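Local coordinates for adenosine kinase, putative (Trypanosoma brucei, PDB 3OTX), which probably catalyses the magnesium-dependent transfer of phosphate from ATP to adenosine, giving AMP and ADP in purine salvage, at residues 15-20 against 136-141; 91-96 against 120-125; 171-176 against 201-206. The protein carries 1 engineered substitution. All blocks are in the same frame, centred on the assembly; numbering follows the deposited sequence.

Contact 1 (15-20 against 136-141); sequences NPLLDV and LVADLG. With AP5 (bis(adenosine)-5'-pentaphosphate), chain C.
Chi1 of Leu17 (-50°) sets CG anti to the carbonyl carbon, and from there the isopropyl fork divides its work between Leu140 and the bound bis(adenosine)-5'-pentaphosphate (AP5). CD2 meets Leu140 CD2 at 3.9 Å, the two leucines crossing obliquely, while CD1 lies 3.6 Å from AP5 C4B, and also near Ala138 CB. Chi1 of Asn15 (-55°) sets CG beside the backbone N, and ND2 comes to 3.7 Å from Leu140 CD1. The same nitrogen donates a nearly straight hydrogen bond to AP5 N1B (3.1 Å, 171°), which suits an amide, since N1 of adenine is an acceptor. Ala138, small enough to let the base close to its strand, brings CB to 3.5 Å from AP5 N7B. Asp19 takes the ribose by both hydroxyls: AP5 O2J donates to OD1 and AP5 O3J to OD2, each at 2.6 Å. Strands 17-23 and 133-141 belong to the small lid sheet of the ribokinase-like fold and are separated there by strand 122-130, to which Leu18 and Val20 bond through their backbones. The chemistry implies a division of labour, with methyl groups of Leu17, Ala138 and Leu140 packing against the adenine and Asn15 and Asp19 reading the nucleoside's polar atoms.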
# COMPACT_ATOMS: atom_id res chain seq x y z
N ASN A 15 6.69 3.29 -3.87
CA ASN A 15 7.19 3.47 -5.24
C ASN A 15 6.12 4.17 -6.05
O ASN A 15 5.05 3.60 -6.26
CB ASN A 15 7.44 2.09 -5.85
CG ASN A 15 8.36 1.23 -4.98
OD1 ASN A 15 9.37 1.72 -4.50
ND2 ASN A 15 8.02 -0.08 -4.79
N PRO A 16 6.38 5.42 -6.47
CA PRO A 16 5.31 6.14 -7.17
C PRO A 16 5.28 5.66 -8.62
O PRO A 16 6.30 5.70 -9.32
CB PRO A 16 5.73 7.62 -7.05
CG PRO A 16 7.21 7.60 -6.75
CD PRO A 16 7.51 6.30 -6.07
N LEU A 17 4.14 5.10 -9.03
CA LEU A 17 4.05 4.50 -10.37
C LEU A 17 2.86 5.06 -11.09
O LEU A 17 1.83 5.30 -10.46
CB LEU A 17 3.86 2.98 -10.26
CG LEU A 17 4.80 2.19 -9.37
CD1 LEU A 17 4.33 0.72 -9.31
CD2 LEU A 17 6.23 2.28 -9.93
N LEU A 18 2.98 5.29 -12.39
CA LEU A 18 1.81 5.59 -13.21
C LEU A 18 1.14 4.28 -13.65
O LEU A 18 1.80 3.41 -14.26
CB LEU A 18 2.24 6.39 -14.44
CG LEU A 18 0.98 6.96 -15.13
CD1 LEU A 18 0.61 8.38 -14.57
CD2 LEU A 18 1.00 6.90 -16.64
N ASP A 19 -0.15 4.16 -13.38
CA ASP A 19 -0.85 2.93 -13.79
C ASP A 19 -1.34 3.02 -15.22
O ASP A 19 -1.99 4.00 -15.61
CB ASP A 19 -2.05 2.68 -12.89
CG ASP A 19 -1.66 2.20 -11.51
OD1 ASP A 19 -0.49 1.81 -11.30
OD2 ASP A 19 -2.57 2.17 -10.66
N VAL A 20 -1.03 1.99 -16.00
CA VAL A 20 -1.40 1.91 -17.41
C VAL A 20 -2.38 0.74 -17.46
O VAL A 20 -1.97 -0.42 -17.37
CB VAL A 20 -0.14 1.74 -18.30
CG1 VAL A 20 -0.49 1.71 -19.81
CG2 VAL A 20 0.84 2.88 -18.06
N LEU A 136 -1.17 -7.32 -12.17
CA LEU A 136 -0.34 -6.11 -12.12
C LEU A 136 1.11 -6.45 -12.41
O LEU A 136 1.65 -7.40 -11.85
CB LEU A 136 -0.44 -5.39 -10.77
CG LEU A 136 -1.84 -5.31 -10.14
CD1 LEU A 136 -1.77 -4.70 -8.72
CD2 LEU A 136 -2.73 -4.49 -11.08
N VAL A 137 1.73 -5.68 -13.31
CA VAL A 137 3.15 -5.86 -13.64
C VAL A 137 3.87 -4.53 -13.42
O VAL A 137 3.69 -3.60 -14.18
CB VAL A 137 3.30 -6.31 -15.08
CG1 VAL A 137 4.79 -6.52 -15.44
CG2 VAL A 137 2.53 -7.63 -15.30
N ALA A 138 4.67 -4.44 -12.36
CA ALA A 138 5.26 -3.14 -11.95
C ALA A 138 6.68 -3.00 -12.49
O ALA A 138 7.54 -3.86 -12.21
CB ALA A 138 5.27 -3.04 -10.41
N ASP A 139 6.92 -1.92 -13.25
CA ASP A 139 8.24 -1.55 -13.73
C ASP A 139 8.67 -0.34 -12.94
O ASP A 139 8.26 0.80 -13.23
CB ASP A 139 8.14 -1.26 -15.23
CG ASP A 139 9.44 -0.78 -15.82
OD1 ASP A 139 10.47 -0.79 -15.12
OD2 ASP A 139 9.43 -0.40 -17.01
N LEU A 140 9.42 -0.57 -11.85
CA LEU A 140 9.70 0.52 -10.92
C LEU A 140 10.43 1.73 -11.51
O LEU A 140 10.22 2.84 -11.02
CB LEU A 140 10.46 0.04 -9.69
CG LEU A 140 9.76 -0.98 -8.78
CD1 LEU A 140 10.45 -1.10 -7.38
CD2 LEU A 140 8.30 -0.77 -8.63
N GLY A 141 11.32 1.50 -12.48
CA GLY A 141 12.06 2.62 -13.07
C GLY A 141 12.74 3.45 -11.98
O GLY A 141 13.44 2.91 -11.10
PA AP5 C . -9.86 -7.02 -0.01
O1A AP5 C . -10.40 -7.74 -1.24
O2A AP5 C . -9.57 -7.93 1.17
O3A AP5 C . -8.50 -6.21 -0.29
PB AP5 C . -7.27 -6.66 -1.24
O1B AP5 C . -7.28 -8.13 -1.52
O2B AP5 C . -6.04 -6.08 -0.64
O3B AP5 C . -7.69 -5.87 -2.55
PG AP5 C . -7.30 -6.01 -4.09
O1G AP5 C . -8.42 -5.42 -4.88
O2G AP5 C . -7.08 -7.43 -4.56
O3G AP5 C . -6.07 -5.07 -4.13
PD AP5 C . -5.09 -4.67 -5.36
O1D AP5 C . -5.45 -5.35 -6.67
O2D AP5 C . -3.70 -4.84 -4.82
O3D AP5 C . -5.47 -3.12 -5.55
PE AP5 C . -4.82 -1.88 -4.75
O1E AP5 C . -4.62 -2.26 -3.31
O2E AP5 C . -5.63 -0.62 -5.05
O5F AP5 C . -10.88 -5.84 0.34
C5F AP5 C . -10.57 -4.87 1.34
C4F AP5 C . -11.85 -4.26 1.85
O4F AP5 C . -12.61 -3.74 0.76
C3F AP5 C . -12.81 -5.25 2.51
O3F AP5 C . -12.49 -5.39 3.87
C2F AP5 C . -14.16 -4.66 2.23
O2F AP5 C . -14.43 -3.64 3.16
C1F AP5 C . -13.96 -4.00 0.86
N9A AP5 C . -14.34 -4.88 -0.28
C8A AP5 C . -13.46 -5.49 -1.19
N7A AP5 C . -14.22 -6.18 -2.09
C5A AP5 C . -15.53 -6.01 -1.78
C6A AP5 C . -16.71 -6.43 -2.36
N6A AP5 C . -16.72 -7.10 -3.52
N1A AP5 C . -17.90 -6.05 -1.79
C2A AP5 C . -17.95 -5.24 -0.67
N3A AP5 C . -16.77 -4.81 -0.11
C4A AP5 C . -15.59 -5.17 -0.66
O5J AP5 C . -3.34 -1.74 -5.41
C5J AP5 C . -3.21 -1.43 -6.79
C4J AP5 C . -1.94 -0.61 -6.88
O4J AP5 C . -0.78 -1.43 -6.67
C3J AP5 C . -1.70 -0.01 -8.28
O3J AP5 C . -2.01 1.38 -8.22
C2J AP5 C . -0.22 -0.29 -8.57
O2J AP5 C . 0.49 0.84 -9.05
C1J AP5 C . 0.30 -0.71 -7.21
N9B AP5 C . 1.51 -1.54 -7.27
C8B AP5 C . 1.62 -2.74 -7.92
N7B AP5 C . 2.90 -3.16 -7.77
C5B AP5 C . 3.59 -2.23 -7.03
C6B AP5 C . 4.91 -2.17 -6.57
N6B AP5 C . 5.85 -3.07 -6.89
N1B AP5 C . 5.25 -1.05 -5.87
C2B AP5 C . 4.36 -0.06 -5.50
N3B AP5 C . 3.07 -0.10 -5.98
C4B AP5 C . 2.70 -1.20 -6.71

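Contact 2 (91-96 against 120-125); sequences CIADDR and AGSGAC. With AP5 (bis(adenosine)-5'-pentaphosphate), chain C.
Ser122 OG is held by two residues of segment 91-96: it accepts a hydrogen bond from Ala93 N (2.9 Å) and donates a hydrogen bond to Asp95 OD1 at 2.7 Å. A serine suits this place because one hydroxyl can accept and donate at once. The carboxylate answers with its other oxygen, OD2 accepting from Ser122 N at 2.9 Å. With OD1 taking the hydroxyl and OD2 the amide, Asp95 holds the side chain and the backbone of one residue together. Both bonds arrive on the syn sides of the carboxylate and somewhat out of its plane, by 23° at OD1 and 16° at OD2. Chi1 of Asp95 (59°) puts CG between the backbone N and the carbonyl carbon, the crowded position. Asp95 is also the N-cap of helix 96-108, where OD1 accepts from Gly98 N. The charge probably strengthens these bonds and would interact favourably with the helix dipole.

Gly121 passes close by, its CA 3.3 Å from Asp95 OD2; a residue without a side chain fits beside the carboxylate. Ala93 CB, a single methyl, rests 3.4 Å from Ala120 O, a buried carbonyl with no polar partner in the model. Two waters extend the link. One donates to Cys91 O and accepts from Gly123 N, while the other donates to Asp95 OD2 and to Ser122 O at 2.7 Å.

Strand 91-92, at the edge of the large sheet, bonds through Ile92 to the chain around strand 111-116, while strand 122-130 lies between strands 17-23 and 133-141 in the small sheet; helix 96-108 starts at the junction, its Tyr97 packing on Ser122 and Ala124.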
# COMPACT_ATOMS: atom_id res chain seq x y z
N CYS A 91 10.80 8.02 -5.32
CA CYS A 91 11.71 8.57 -6.28
C CYS A 91 11.04 8.52 -7.66
O CYS A 91 10.47 7.50 -8.04
CB CYS A 91 13.03 7.79 -6.25
SG CYS A 91 14.31 8.44 -7.36
N ILE A 92 11.14 9.64 -8.36
CA ILE A 92 10.60 9.78 -9.71
C ILE A 92 11.66 10.40 -10.60
O ILE A 92 12.74 10.78 -10.11
CB ILE A 92 9.36 10.72 -9.76
CG1 ILE A 92 9.69 12.14 -9.21
CG2 ILE A 92 8.18 10.12 -9.01
CD1 ILE A 92 8.57 13.17 -9.39
N ALA A 93 11.36 10.48 -11.88
CA ALA A 93 12.11 11.33 -12.81
C ALA A 93 11.31 12.59 -13.10
O ALA A 93 10.09 12.60 -12.92
CB ALA A 93 12.47 10.57 -14.12
N ASP A 94 11.98 13.63 -13.60
CA ASP A 94 11.29 14.88 -14.01
C ASP A 94 10.80 14.72 -15.45
O ASP A 94 11.14 15.49 -16.36
CB ASP A 94 12.21 16.09 -13.85
CG ASP A 94 11.47 17.41 -13.96
OD1 ASP A 94 10.28 17.48 -13.57
OD2 ASP A 94 12.08 18.39 -14.44
N ASP A 95 10.02 13.67 -15.65
CA ASP A 95 9.40 13.37 -16.91
C ASP A 95 7.89 13.51 -16.84
O ASP A 95 7.34 13.95 -15.81
CB ASP A 95 9.85 12.00 -17.41
CG ASP A 95 9.50 10.86 -16.45
OD1 ASP A 95 8.75 11.06 -15.46
OD2 ASP A 95 10.00 9.75 -16.69
N ARG A 96 7.20 13.23 -17.95
CA ARG A 96 5.76 13.44 -17.99
C ARG A 96 5.06 12.67 -16.88
O ARG A 96 4.25 13.25 -16.13
CB ARG A 96 5.21 13.11 -19.38
CG ARG A 96 3.70 13.15 -19.49
CD ARG A 96 3.10 14.53 -19.34
NE ARG A 96 1.65 14.47 -19.18
CZ ARG A 96 0.88 15.53 -18.99
NH1 ARG A 96 1.41 16.74 -18.96
NH2 ARG A 96 -0.43 15.38 -18.84
N ALA A 120 16.61 6.58 -14.57
CA ALA A 120 15.55 5.84 -15.21
C ALA A 120 14.34 6.75 -15.21
O ALA A 120 14.23 7.63 -14.34
CB ALA A 120 15.21 4.55 -14.43
N GLY A 121 13.43 6.50 -16.14
CA GLY A 121 12.17 7.25 -16.21
C GLY A 121 11.29 6.86 -15.04
O GLY A 121 11.52 5.85 -14.40
N SER A 122 10.28 7.68 -14.75
CA SER A 122 9.35 7.36 -13.67
C SER A 122 8.70 6.01 -13.91
O SER A 122 8.45 5.61 -15.06
CB SER A 122 8.29 8.46 -13.56
OG SER A 122 8.92 9.65 -13.18
N GLY A 123 8.46 5.32 -12.79
CA GLY A 123 7.90 3.98 -12.83
C GLY A 123 6.48 3.92 -13.35
O GLY A 123 5.74 4.91 -13.35
N ALA A 124 6.10 2.72 -13.80
CA ALA A 124 4.75 2.49 -14.30
C ALA A 124 4.32 1.08 -13.92
O ALA A 124 5.17 0.19 -13.70
CB ALA A 124 4.69 2.67 -15.85
N CYS A 125 3.01 0.86 -13.87
CA CYS A 125 2.49 -0.46 -13.53
C CYS A 125 1.47 -0.79 -14.58
O CYS A 125 0.51 -0.04 -14.79
CB CYS A 125 1.85 -0.46 -12.14
SG CYS A 125 1.36 -2.17 -11.65
PA AP5 C . -9.86 -7.02 -0.01
O1A AP5 C . -10.40 -7.74 -1.24
O2A AP5 C . -9.57 -7.93 1.17
O3A AP5 C . -8.50 -6.21 -0.29
PB AP5 C . -7.27 -6.66 -1.24
O1B AP5 C . -7.28 -8.13 -1.52
O2B AP5 C . -6.04 -6.08 -0.64
O3B AP5 C . -7.69 -5.87 -2.55
PG AP5 C . -7.30 -6.01 -4.09
O1G AP5 C . -8.42 -5.42 -4.88
O2G AP5 C . -7.08 -7.43 -4.56
O3G AP5 C . -6.07 -5.07 -4.13
PD AP5 C . -5.09 -4.67 -5.36
O1D AP5 C . -5.45 -5.35 -6.67
O2D AP5 C . -3.70 -4.84 -4.82
O3D AP5 C . -5.47 -3.12 -5.55
PE AP5 C . -4.82 -1.88 -4.75
O1E AP5 C . -4.62 -2.26 -3.31
O2E AP5 C . -5.63 -0.62 -5.05
O5F AP5 C . -10.88 -5.84 0.34
C5F AP5 C . -10.57 -4.87 1.34
C4F AP5 C . -11.85 -4.26 1.85
O4F AP5 C . -12.61 -3.74 0.76
C3F AP5 C . -12.81 -5.25 2.51
O3F AP5 C . -12.49 -5.39 3.87
C2F AP5 C . -14.16 -4.66 2.23
O2F AP5 C . -14.43 -3.64 3.16
C1F AP5 C . -13.96 -4.00 0.86
N9A AP5 C . -14.34 -4.88 -0.28
C8A AP5 C . -13.46 -5.49 -1.19
N7A AP5 C . -14.22 -6.18 -2.09
C5A AP5 C . -15.53 -6.01 -1.78
C6A AP5 C . -16.71 -6.43 -2.36
N6A AP5 C . -16.72 -7.10 -3.52
N1A AP5 C . -17.90 -6.05 -1.79
C2A AP5 C . -17.95 -5.24 -0.67
N3A AP5 C . -16.77 -4.81 -0.11
C4A AP5 C . -15.59 -5.17 -0.66
O5J AP5 C . -3.34 -1.74 -5.41
C5J AP5 C . -3.21 -1.43 -6.79
C4J AP5 C . -1.94 -0.61 -6.88
O4J AP5 C . -0.78 -1.43 -6.67
C3J AP5 C . -1.70 -0.01 -8.28
O3J AP5 C . -2.01 1.38 -8.22
C2J AP5 C . -0.22 -0.29 -8.57
O2J AP5 C . 0.49 0.84 -9.05
C1J AP5 C . 0.30 -0.71 -7.21
N9B AP5 C . 1.51 -1.54 -7.27
C8B AP5 C . 1.62 -2.74 -7.92
N7B AP5 C . 2.90 -3.16 -7.77
C5B AP5 C . 3.59 -2.23 -7.03
C6B AP5 C . 4.91 -2.17 -6.57
N6B AP5 C . 5.85 -3.07 -6.89
N1B AP5 C . 5.25 -1.05 -5.87
C2B AP5 C . 4.36 -0.06 -5.50
N3B AP5 C . 3.07 -0.10 -5.98
C4B AP5 C . 2.70 -1.20 -6.71
O HOH W 1 8.86 6.44 -10.15
O HOH W 2 8.37 7.41 -17.11

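Contact 3 (171-176 against 201-206); sequences FTLTVD and PFIMQF. With AP5 (bis(adenosine)-5'-pentaphosphate), chain C.
One face of the Phe171 ring is covered by the adenine of AP5, whose C6B stands 3.3 Å above the plane, offset toward the rim, and the edge of the same ring is met by Phe202. There Phe171 CE2 lies 3.7 Å from Phe202 CZ, with the ring planes at 38° and the centroids 6.0 Å apart, an oblique pair. The Phe202 ring has Thr174 CG2 at its edge, 4.1 Å from CE1. A flat, hydrocarbon side chain suits position 171, since it can lie over a purine and still offer a rim to the protein.

The large sheet of the ribokinase-like fold is flanked by helices, and the contact forms between the segments that follow two of its neighbouring parallel strands, a 3-10 turn and a short helix: the turn 171-174 comes after strand 165-169, and helix 201-206 after strand 193-197. Ile203 projects from the helix toward the turn. Its branches part, CD1 approaching Thr174 CG2 at 3.9 Å and CG2 reaching Leu173 CD1 at 4.0 Å, the side chains crossing at about a right angle. Leu173 also packs on helix 208-214, and Phe171 N is held by Ser199 OG.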
# COMPACT_ATOMS: atom_id res chain seq x y z
N PHE A 171 5.94 -3.46 -0.67
CA PHE A 171 6.69 -3.23 -1.92
C PHE A 171 7.99 -2.45 -1.77
O PHE A 171 8.90 -2.65 -2.59
CB PHE A 171 5.80 -2.50 -2.91
CG PHE A 171 4.62 -3.31 -3.41
CD1 PHE A 171 3.33 -2.75 -3.33
CD2 PHE A 171 4.80 -4.54 -4.01
CE1 PHE A 171 2.22 -3.48 -3.89
CE2 PHE A 171 3.70 -5.29 -4.58
CZ PHE A 171 2.42 -4.74 -4.50
N THR A 172 8.12 -1.66 -0.71
CA THR A 172 9.40 -0.99 -0.44
C THR A 172 10.55 -1.95 -0.14
O THR A 172 11.69 -1.59 -0.30
CB THR A 172 9.31 0.03 0.72
OG1 THR A 172 8.98 -0.65 1.92
CG2 THR A 172 8.25 1.09 0.41
N LEU A 173 10.24 -3.20 0.22
CA LEU A 173 11.30 -4.13 0.63
C LEU A 173 12.14 -4.59 -0.55
O LEU A 173 13.22 -5.17 -0.37
CB LEU A 173 10.66 -5.33 1.34
CG LEU A 173 9.98 -4.89 2.65
CD1 LEU A 173 9.11 -6.01 3.22
CD2 LEU A 173 11.02 -4.45 3.71
N THR A 174 11.64 -4.34 -1.77
CA THR A 174 12.43 -4.73 -2.96
C THR A 174 13.46 -3.69 -3.40
O THR A 174 14.27 -3.97 -4.30
CB THR A 174 11.55 -5.09 -4.18
OG1 THR A 174 11.17 -3.88 -4.87
CG2 THR A 174 10.33 -5.87 -3.78
N VAL A 175 13.44 -2.52 -2.76
CA VAL A 175 14.31 -1.40 -3.13
C VAL A 175 15.53 -1.43 -2.20
O VAL A 175 16.54 -2.06 -2.55
CB VAL A 175 13.55 -0.06 -3.14
CG1 VAL A 175 14.52 1.10 -3.48
CG2 VAL A 175 12.36 -0.14 -4.17
N ASP A 176 15.41 -0.86 -1.01
CA ASP A 176 16.50 -0.96 -0.03
C ASP A 176 15.92 -1.06 1.36
O ASP A 176 15.31 -0.11 1.87
CB ASP A 176 17.41 0.27 -0.13
CG ASP A 176 18.68 0.12 0.68
OD1 ASP A 176 18.77 -0.72 1.59
OD2 ASP A 176 19.64 0.88 0.38
N PRO A 201 1.94 -11.73 -2.25
CA PRO A 201 2.60 -12.96 -1.88
C PRO A 201 4.07 -13.00 -2.25
O PRO A 201 4.84 -13.59 -1.50
CB PRO A 201 1.79 -14.03 -2.63
CG PRO A 201 0.40 -13.45 -2.66
CD PRO A 201 0.61 -11.95 -2.87
N PHE A 202 4.50 -12.35 -3.34
CA PHE A 202 5.93 -12.42 -3.72
C PHE A 202 6.91 -11.79 -2.73
O PHE A 202 8.10 -12.11 -2.73
CB PHE A 202 6.20 -11.95 -5.15
CG PHE A 202 6.23 -10.45 -5.34
CD1 PHE A 202 7.34 -9.69 -4.98
CD2 PHE A 202 5.15 -9.81 -5.94
CE1 PHE A 202 7.36 -8.30 -5.18
CE2 PHE A 202 5.18 -8.43 -6.16
CZ PHE A 202 6.27 -7.68 -5.78
N ILE A 203 6.38 -10.90 -1.91
CA ILE A 203 7.19 -10.30 -0.86
C ILE A 203 7.60 -11.41 0.13
O ILE A 203 8.78 -11.50 0.48
CB ILE A 203 6.41 -9.16 -0.14
CG1 ILE A 203 6.15 -7.96 -1.09
CG2 ILE A 203 7.14 -8.73 1.13
CD1 ILE A 203 7.46 -7.27 -1.62
N MET A 204 6.64 -12.22 0.57
CA MET A 204 6.93 -13.32 1.48
C MET A 204 7.75 -14.44 0.82
O MET A 204 8.57 -15.08 1.48
CB MET A 204 5.62 -13.92 2.01
CG MET A 204 4.97 -13.19 3.22
SD MET A 204 4.36 -11.53 2.95
CE MET A 204 2.89 -11.89 1.94
N GLN A 205 7.55 -14.65 -0.48
CA GLN A 205 8.27 -15.71 -1.20
C GLN A 205 9.73 -15.36 -1.47
O GLN A 205 10.60 -16.21 -1.26
CB GLN A 205 7.54 -16.05 -2.50
CG GLN A 205 6.15 -16.63 -2.28
CD GLN A 205 5.21 -16.49 -3.50
OE1 GLN A 205 5.47 -15.72 -4.43
NE2 GLN A 205 4.12 -17.25 -3.48
N PHE A 206 10.01 -14.12 -1.87
CA PHE A 206 11.32 -13.72 -2.38
C PHE A 206 12.05 -12.61 -1.61
O PHE A 206 13.23 -12.36 -1.87
CB PHE A 206 11.20 -13.32 -3.85
CG PHE A 206 10.67 -14.42 -4.72
CD1 PHE A 206 11.45 -15.53 -5.03
CD2 PHE A 206 9.38 -14.35 -5.25
CE1 PHE A 206 10.96 -16.56 -5.84
CE2 PHE A 206 8.88 -15.36 -6.06
CZ PHE A 206 9.68 -16.48 -6.36
PA AP5 C . -9.86 -7.02 -0.01
O1A AP5 C . -10.40 -7.74 -1.24
O2A AP5 C . -9.57 -7.93 1.17
O3A AP5 C . -8.50 -6.21 -0.29
PB AP5 C . -7.27 -6.66 -1.24
O1B AP5 C . -7.28 -8.13 -1.52
O2B AP5 C . -6.04 -6.08 -0.64
O3B AP5 C . -7.69 -5.87 -2.55
PG AP5 C . -7.30 -6.01 -4.09
O1G AP5 C . -8.42 -5.42 -4.88
O2G AP5 C . -7.08 -7.43 -4.56
O3G AP5 C . -6.07 -5.07 -4.13
PD AP5 C . -5.09 -4.67 -5.36
O1D AP5 C . -5.45 -5.35 -6.67
O2D AP5 C . -3.70 -4.84 -4.82
O3D AP5 C . -5.47 -3.12 -5.55
PE AP5 C . -4.82 -1.88 -4.75
O1E AP5 C . -4.62 -2.26 -3.31
O2E AP5 C . -5.63 -0.62 -5.05
O5F AP5 C . -10.88 -5.84 0.34
C5F AP5 C . -10.57 -4.87 1.34
C4F AP5 C . -11.85 -4.26 1.85
O4F AP5 C . -12.61 -3.74 0.76
C3F AP5 C . -12.81 -5.25 2.51
O3F AP5 C . -12.49 -5.39 3.87
C2F AP5 C . -14.16 -4.66 2.23
O2F AP5 C . -14.43 -3.64 3.16
C1F AP5 C . -13.96 -4.00 0.86
N9A AP5 C . -14.34 -4.88 -0.28
C8A AP5 C . -13.46 -5.49 -1.19
N7A AP5 C . -14.22 -6.18 -2.09
C5A AP5 C . -15.53 -6.01 -1.78
C6A AP5 C . -16.71 -6.43 -2.36
N6A AP5 C . -16.72 -7.10 -3.52
N1A AP5 C . -17.90 -6.05 -1.79
C2A AP5 C . -17.95 -5.24 -0.67
N3A AP5 C . -16.77 -4.81 -0.11
C4A AP5 C . -15.59 -5.17 -0.66
O5J AP5 C . -3.34 -1.74 -5.41
C5J AP5 C . -3.21 -1.43 -6.79
C4J AP5 C . -1.94 -0.61 -6.88
O4J AP5 C . -0.78 -1.43 -6.67
C3J AP5 C . -1.70 -0.01 -8.28
O3J AP5 C . -2.01 1.38 -8.22
C2J AP5 C . -0.22 -0.29 -8.57
O2J AP5 C . 0.49 0.84 -9.05
C1J AP5 C . 0.30 -0.71 -7.21
N9B AP5 C . 1.51 -1.54 -7.27
C8B AP5 C . 1.62 -2.74 -7.92
N7B AP5 C . 2.90 -3.16 -7.77
C5B AP5 C . 3.59 -2.23 -7.03
C6B AP5 C . 4.91 -2.17 -6.57
N6B AP5 C . 5.85 -3.07 -6.89
N1B AP5 C . 5.25 -1.05 -5.87
C2B AP5 C . 4.36 -0.06 -5.50
N3B AP5 C . 3.07 -0.10 -5.98
C4B AP5 C . 2.70 -1.20 -6.71

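Overall arrangement
From the N terminus, the chain enters contact 1 at 15-20, runs through strand 60-63 and helix 66-76, and reaches 91-96, the first half of contact 2. Contact 2 closes at 120-125, after helix 96-108 and strand 111-116, and contact 1 closes only at 136-141, so the smaller loop is nested in the larger. Strand 122-130 joins the two, bonding by backbone to both strands of contact 1. Contact 3 opens later, at 171-176, and closes at 201-206, in series with the others. Contact 2 ties the large sheet's edge to the small sheet; contact 3 joins the 3-10 turn after strand 165-169 to helix 201-206 after strand 193-197. Contacts 1 and 3 touch through Leu140 and Thr174, and all three reach AP5.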